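Local coordinates for malonyl-CoA-[acyl-carrier-protein] transacylase (Coxiella burnetii, PDB 3TQE) that probably transfers the malonyl group from malonyl-CoA to holo-acyl-carrier protein, the step that supplies malonyl units for fatty acid synthesis, at residues A[145-148]-A[149-153]; A[262-265]-A[266-270]. All blocks are in the same frame, centred on the assembly; numbering follows the deposited sequence. Where two conformers were deposited one is given.

Interaction 1: residues A[145-148]-A[149-153]; sequences AEIE and SICEN
Ile147 and Cys151 meet one turn apart on helix 144-155, the branch methyl CG2 of Ile147 lying 4.1 Å from SG of Cys151. The sulfur is swung back along the helix because it stands anti to its own carbonyl carbon (chi1 -71°), which also brings SG to 3.3 Å from the carbonyl O of Ile147. Ile147 O accepts a hydrogen bond from Cys151 N at 2.9 Å. Similar i to i+4 bonds run from Ser149 N to Ala145 O, Ile150 N to Glu146 O and Glu152 N to Glu148 O. Ile150 bends its CG1 arm back over the preceding turn, CG1 coming within 3.4 Å of Glu146 O. On the outer side, Glu148 and Glu152 extend with their carboxylates not in contact, OE1 of Glu148 being 5.7 Å from OE2 of Glu152. Farther out, OE1 of Glu146 takes a hydrogen bond from the backbone N of Asn143, just before the helix. Ile147 and Cys151 rest on Pro162 of strand 160-167 and Ile173 of strand 170-174, while Ile150 packs against Ala183, Met186 and Ala187 of helix 177-189. The pattern is that of an amphipathic helix laid on the antiparallel strands of the ferredoxin-like small subdomain of FabD-type malonyltransferases.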
loop_
_atom_site.group_PDB
_atom_site.type_symbol
_atom_site.label_atom_id
_atom_site.label_comp_id
_atom_site.label_asym_id
_atom_site.label_seq_id
_atom_site.Cartn_x
_atom_site.Cartn_y
_atom_site.Cartn_z
ATOM N N ALA A 145 -5.221 4.568 -21.097
ATOM C CA ALA A 145 -5.425 4.043 -22.448
ATOM C C ALA A 145 -4.162 4.160 -23.289
ATOM O O ALA A 145 -3.794 3.232 -24.020
ATOM C CB ALA A 145 -6.560 4.777 -23.124
ATOM N N GLU A 146 -3.525 5.318 -23.196
ATOM C CA GLU A 146 -2.313 5.583 -23.955
ATOM C C GLU A 146 -1.235 4.623 -23.482
ATOM O O GLU A 146 -0.512 4.025 -24.280
ATOM C CB GLU A 146 -1.884 7.030 -23.756
ATOM C CG GLU A 146 -2.748 7.995 -24.581
ATOM C CD GLU A 146 -2.568 9.463 -24.212
ATOM O OE1 GLU A 146 -2.406 9.783 -23.004
ATOM O OE2 GLU A 146 -2.616 10.305 -25.146
ATOM N N ILE A 147 -1.157 4.451 -22.175
ATOM C CA ILE A 147 -0.132 3.591 -21.615
ATOM C C ILE A 147 -0.410 2.129 -21.933
ATOM O O ILE A 147 0.509 1.361 -22.188
ATOM C CB ILE A 147 0.043 3.831 -20.104
ATOM C CG1 ILE A 147 0.627 5.229 -19.882
ATOM C CG2 ILE A 147 0.935 2.764 -19.454
ATOM C CD1 ILE A 147 0.513 5.745 -18.486
ATOM N N GLU A 148 -1.668 1.711 -21.888
ATOM C CA GLU A 148 -1.988 0.343 -22.273
ATOM C C GLU A 148 -1.552 0.066 -23.706
ATOM O O GLU A 148 -1.020 -0.988 -23.980
ATOM C CB GLU A 148 -3.481 0.074 -22.147
ATOM C CG GLU A 148 -3.953 -0.020 -20.736
ATOM C CD GLU A 148 -5.475 -0.157 -20.637
ATOM O OE1 GLU A 148 -6.181 0.085 -21.647
ATOM O OE2 GLU A 148 -5.969 -0.514 -19.547
ATOM N N SER A 149 -1.795 1.009 -24.610
ATOM C CA SER A 149 -1.427 0.840 -26.001
ATOM C C SER A 149 0.083 0.718 -26.134
ATOM O O SER A 149 0.596 -0.136 -26.849
ATOM C CB SER A 149 -1.892 2.041 -26.796
ATOM O OG SER A 149 -1.508 1.929 -28.136
ATOM N N ILE A 150 0.782 1.598 -25.442
ATOM C CA ILE A 150 2.243 1.549 -25.436
ATOM C C ILE A 150 2.742 0.204 -24.967
ATOM O O ILE A 150 3.646 -0.391 -25.548
ATOM C CB ILE A 150 2.841 2.632 -24.557
ATOM C CG1 ILE A 150 2.703 3.991 -25.251
ATOM C CG2 ILE A 150 4.329 2.332 -24.254
ATOM C CD1 ILE A 150 2.953 5.161 -24.324
ATOM N N CYS A 151 2.182 -0.274 -23.877
ATOM C CA CYS A 151 2.658 -1.537 -23.338
ATOM C C CYS A 151 2.438 -2.672 -24.326
ATOM O O CYS A 151 3.315 -3.512 -24.496
ATOM C CB CYS A 151 1.994 -1.849 -22.002
ATOM S SG CYS A 151 2.559 -0.784 -20.644
ATOM N N GLU A 152 1.295 -2.671 -25.010
ATOM C CA GLU A 152 1.012 -3.693 -25.997
ATOM C C GLU A 152 2.042 -3.635 -27.115
ATOM O O GLU A 152 2.495 -4.669 -27.581
ATOM C CB GLU A 152 -0.398 -3.519 -26.561
ATOM C CG GLU A 152 -1.501 -3.837 -25.562
ATOM C CD GLU A 152 -2.886 -3.489 -26.082
ATOM O OE1 GLU A 152 -3.009 -3.023 -27.247
ATOM O OE2 GLU A 152 -3.861 -3.679 -25.313
ATOM N N ASN A 153 2.414 -2.431 -27.530
ATOM C CA ASN A 153 3.370 -2.270 -28.635
ATOM C C ASN A 153 4.804 -2.564 -28.213
ATOM O O ASN A 153 5.614 -3.019 -29.010
ATOM C CB ASN A 153 3.305 -0.851 -29.188
ATOM C CG ASN A 153 2.001 -0.565 -29.901
ATOM O OD1 ASN A 153 1.311 -1.486 -30.346
ATOM N ND2 ASN A 153 1.657 0.708 -30.006
#

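Interaction 2: residues A[262-265]-A[266-270]; sequences VETI and KYIEE
Val262 and Lys266 begin a run of four consecutive alpha-helical bonds in helix 261-270, with Lys266 N 2.9 Å from Val262 O. Tyr267, Ile268 and Glu269 donate their backbone N-H groups to the carbonyls of Glu263, Thr264 and Ile265 in the same way. The bond from Tyr267 N to Glu263 O is the most bent of the four, its N-H...O angle being 150° against 163° for the first.

Two pairs of side chains run side by side along the helix. Lys266 has CG anti to its carbonyl carbon (chi1 -75°) and an extended chain beyond, which carries its methylenes back toward Val262: CG of Lys266 comes within 3.3 Å of Val262 O. In the conformer given, CE of Lys266 lies 3.7 Å from CG2 of Val262, a contact that is doubtful because it may not hold for the other conformer. Thr264 and Ile268 form the second pair, methyl beside methyl, with CG2 of Thr264 4.0 Å from CD1 of Ile268. The hydroxyl of Thr264 is turned back instead to Arg260 O, to which it is hydrogen-bonded; outside the two segments, Glu263 OE1 makes a salt bridge with NE of the same arginine. Ile265 and Glu269 approach more loosely, CG2 of Ile265 lying 4.4 Å from CG of Glu269.

Thr264, Ile265 and Ile268, which are buried, face the hydrolase-like core. Ile265 and Ile268 bear on Phe276 of strand 275-278, and Thr264 and Ile268 reach Ala93 and Val91 of strand 91-94, which leads to the predicted nucleophile Ser96. Val262 and Ile265 meet Ile292 of helix 284-292, so the helix touches both the parallel sheet and helix 284-292, while the backbone of Val262 is hydrogen-bonded to the backbone of Leu165 of strand 160-167.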
loop_
_atom_site.group_PDB
_atom_site.type_symbol
_atom_site.label_atom_id
_atom_site.label_comp_id
_atom_site.label_asym_id
_atom_site.label_seq_id
_atom_site.Cartn_x
_atom_site.Cartn_y
_atom_site.Cartn_z
ATOM N N VAL A 262 -6.584 4.991 -8.324
ATOM C CA VAL A 262 -7.375 6.142 -8.697
ATOM C C VAL A 262 -8.873 5.780 -8.646
ATOM O O VAL A 262 -9.658 6.573 -8.134
ATOM C CB VAL A 262 -6.924 6.770 -10.020
ATOM C CG1 VAL A 262 -6.844 5.720 -11.093
ATOM C CG2 VAL A 262 -7.822 7.959 -10.386
ATOM N N GLU A 263 -9.262 4.592 -9.085
ATOM C CA GLU A 263 -10.662 4.209 -9.006
ATOM C C GLU A 263 -11.113 4.076 -7.559
ATOM O O GLU A 263 -12.258 4.363 -7.232
ATOM C CB GLU A 263 -10.910 2.899 -9.740
ATOM C CG GLU A 263 -10.906 3.040 -11.212
ATOM C CD GLU A 263 -10.795 1.706 -11.901
ATOM O OE1 GLU A 263 -9.669 1.145 -11.928
ATOM O OE2 GLU A 263 -11.829 1.223 -12.407
ATOM N N THR A 264 -10.231 3.606 -6.698
ATOM C CA THR A 264 -10.545 3.499 -5.267
ATOM C C THR A 264 -10.834 4.871 -4.681
ATOM O O THR A 264 -11.836 5.051 -3.978
ATOM C CB THR A 264 -9.406 2.837 -4.507
ATOM O OG1 THR A 264 -9.275 1.501 -4.988
ATOM C CG2 THR A 264 -9.667 2.833 -3.021
ATOM N N ILE A 265 -9.983 5.837 -4.969
ATOM C CA ILE A 265 -10.171 7.174 -4.427
ATOM C C ILE A 265 -11.433 7.785 -5.015
ATOM O O ILE A 265 -12.205 8.414 -4.296
ATOM C CB ILE A 265 -8.950 8.048 -4.670
ATOM C CG1 ILE A 265 -7.725 7.472 -3.955
ATOM C CG2 ILE A 265 -9.207 9.484 -4.286
ATOM C CD1 ILE A 265 -7.875 7.224 -2.474
ATOM N N LYS A 266 -11.662 7.576 -6.298
ATOM C CA LYS A 266 -12.869 8.103 -6.916
ATOM C C LYS A 266 -14.127 7.475 -6.299
ATOM O O LYS A 266 -15.122 8.171 -6.070
ATOM C CB LYS A 266 -12.827 7.875 -8.412
ATOM C CG LYS A 266 -11.852 8.849 -9.070
ATOM C CD LYS A 266 -11.777 8.674 -10.543
ATOM C CE LYS A 266 -10.929 9.777 -11.155
ATOM N NZ LYS A 266 -11.143 9.844 -12.617
ATOM N N TYR A 267 -14.072 6.189 -5.979
ATOM C CA TYR A 267 -15.187 5.477 -5.352
ATOM C C TYR A 267 -15.472 6.102 -4.011
ATOM O O TYR A 267 -16.623 6.366 -3.670
ATOM C CB TYR A 267 -14.860 3.998 -5.182
ATOM C CG TYR A 267 -15.916 3.121 -4.569
ATOM C CD1 TYR A 267 -16.617 2.209 -5.361
ATOM C CD2 TYR A 267 -16.175 3.134 -3.221
ATOM C CE1 TYR A 267 -17.576 1.369 -4.827
ATOM C CE2 TYR A 267 -17.180 2.299 -2.673
ATOM C CZ TYR A 267 -17.865 1.431 -3.484
ATOM O OH TYR A 267 -18.817 0.566 -2.986
ATOM N N ILE A 268 -14.425 6.368 -3.246
ATOM C CA ILE A 268 -14.583 6.895 -1.895
ATOM C C ILE A 268 -15.177 8.311 -1.973
ATOM O O ILE A 268 -16.108 8.654 -1.247
ATOM C CB ILE A 268 -13.252 6.868 -1.143
ATOM C CG1 ILE A 268 -12.881 5.413 -0.857
ATOM C CG2 ILE A 268 -13.312 7.695 0.125
ATOM C CD1 ILE A 268 -11.445 5.182 -0.380
ATOM N N GLU A 269 -14.689 9.107 -2.900
ATOM C CA GLU A 269 -15.180 10.464 -3.068
ATOM C C GLU A 269 -16.602 10.489 -3.559
ATOM O O GLU A 269 -17.375 11.338 -3.115
ATOM C CB GLU A 269 -14.268 11.231 -3.980
ATOM C CG GLU A 269 -12.960 11.504 -3.327
ATOM C CD GLU A 269 -12.285 12.708 -3.872
ATOM O OE1 GLU A 269 -12.192 12.798 -5.112
ATOM O OE2 GLU A 269 -11.842 13.547 -3.062
ATOM N N GLU A 270 -16.970 9.518 -4.387
ATOM C CA GLU A 270 -18.360 9.422 -4.846
ATOM C C GLU A 270 -19.330 9.102 -3.720
ATOM O O GLU A 270 -20.535 9.374 -3.839
ATOM C CB GLU A 270 -18.502 8.368 -5.928
ATOM C CG GLU A 270 -17.994 8.816 -7.256
ATOM C CD GLU A 270 -17.944 7.689 -8.278
ATOM O OE1 GLU A 270 -18.455 6.569 -7.985
ATOM O OE2 GLU A 270 -17.387 7.917 -9.376
#

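Following the chain, interaction 1 comes first, on helix 144-155 between strands 134-140 and 160-167, and interaction 2 follows on helix 261-270, directly after strand 259-260. Each closes single helical turns rather than a long loop, and the two stand in series, neither nested nor crossing. The centres of interactions 1 and 2 are 23 Å apart and the nearest atoms of interactions 1 and 2 about 9 Å apart, with no direct touch. The mixed sheet connects them: helix 144-155 packs on strands 160-167 and 170-174, whereas strand 259-260, at an edge of that sheet, runs into helix 261-270 beside the parallel sheet. Interaction 1 therefore belongs to the small subdomain and interaction 2 to the larger core.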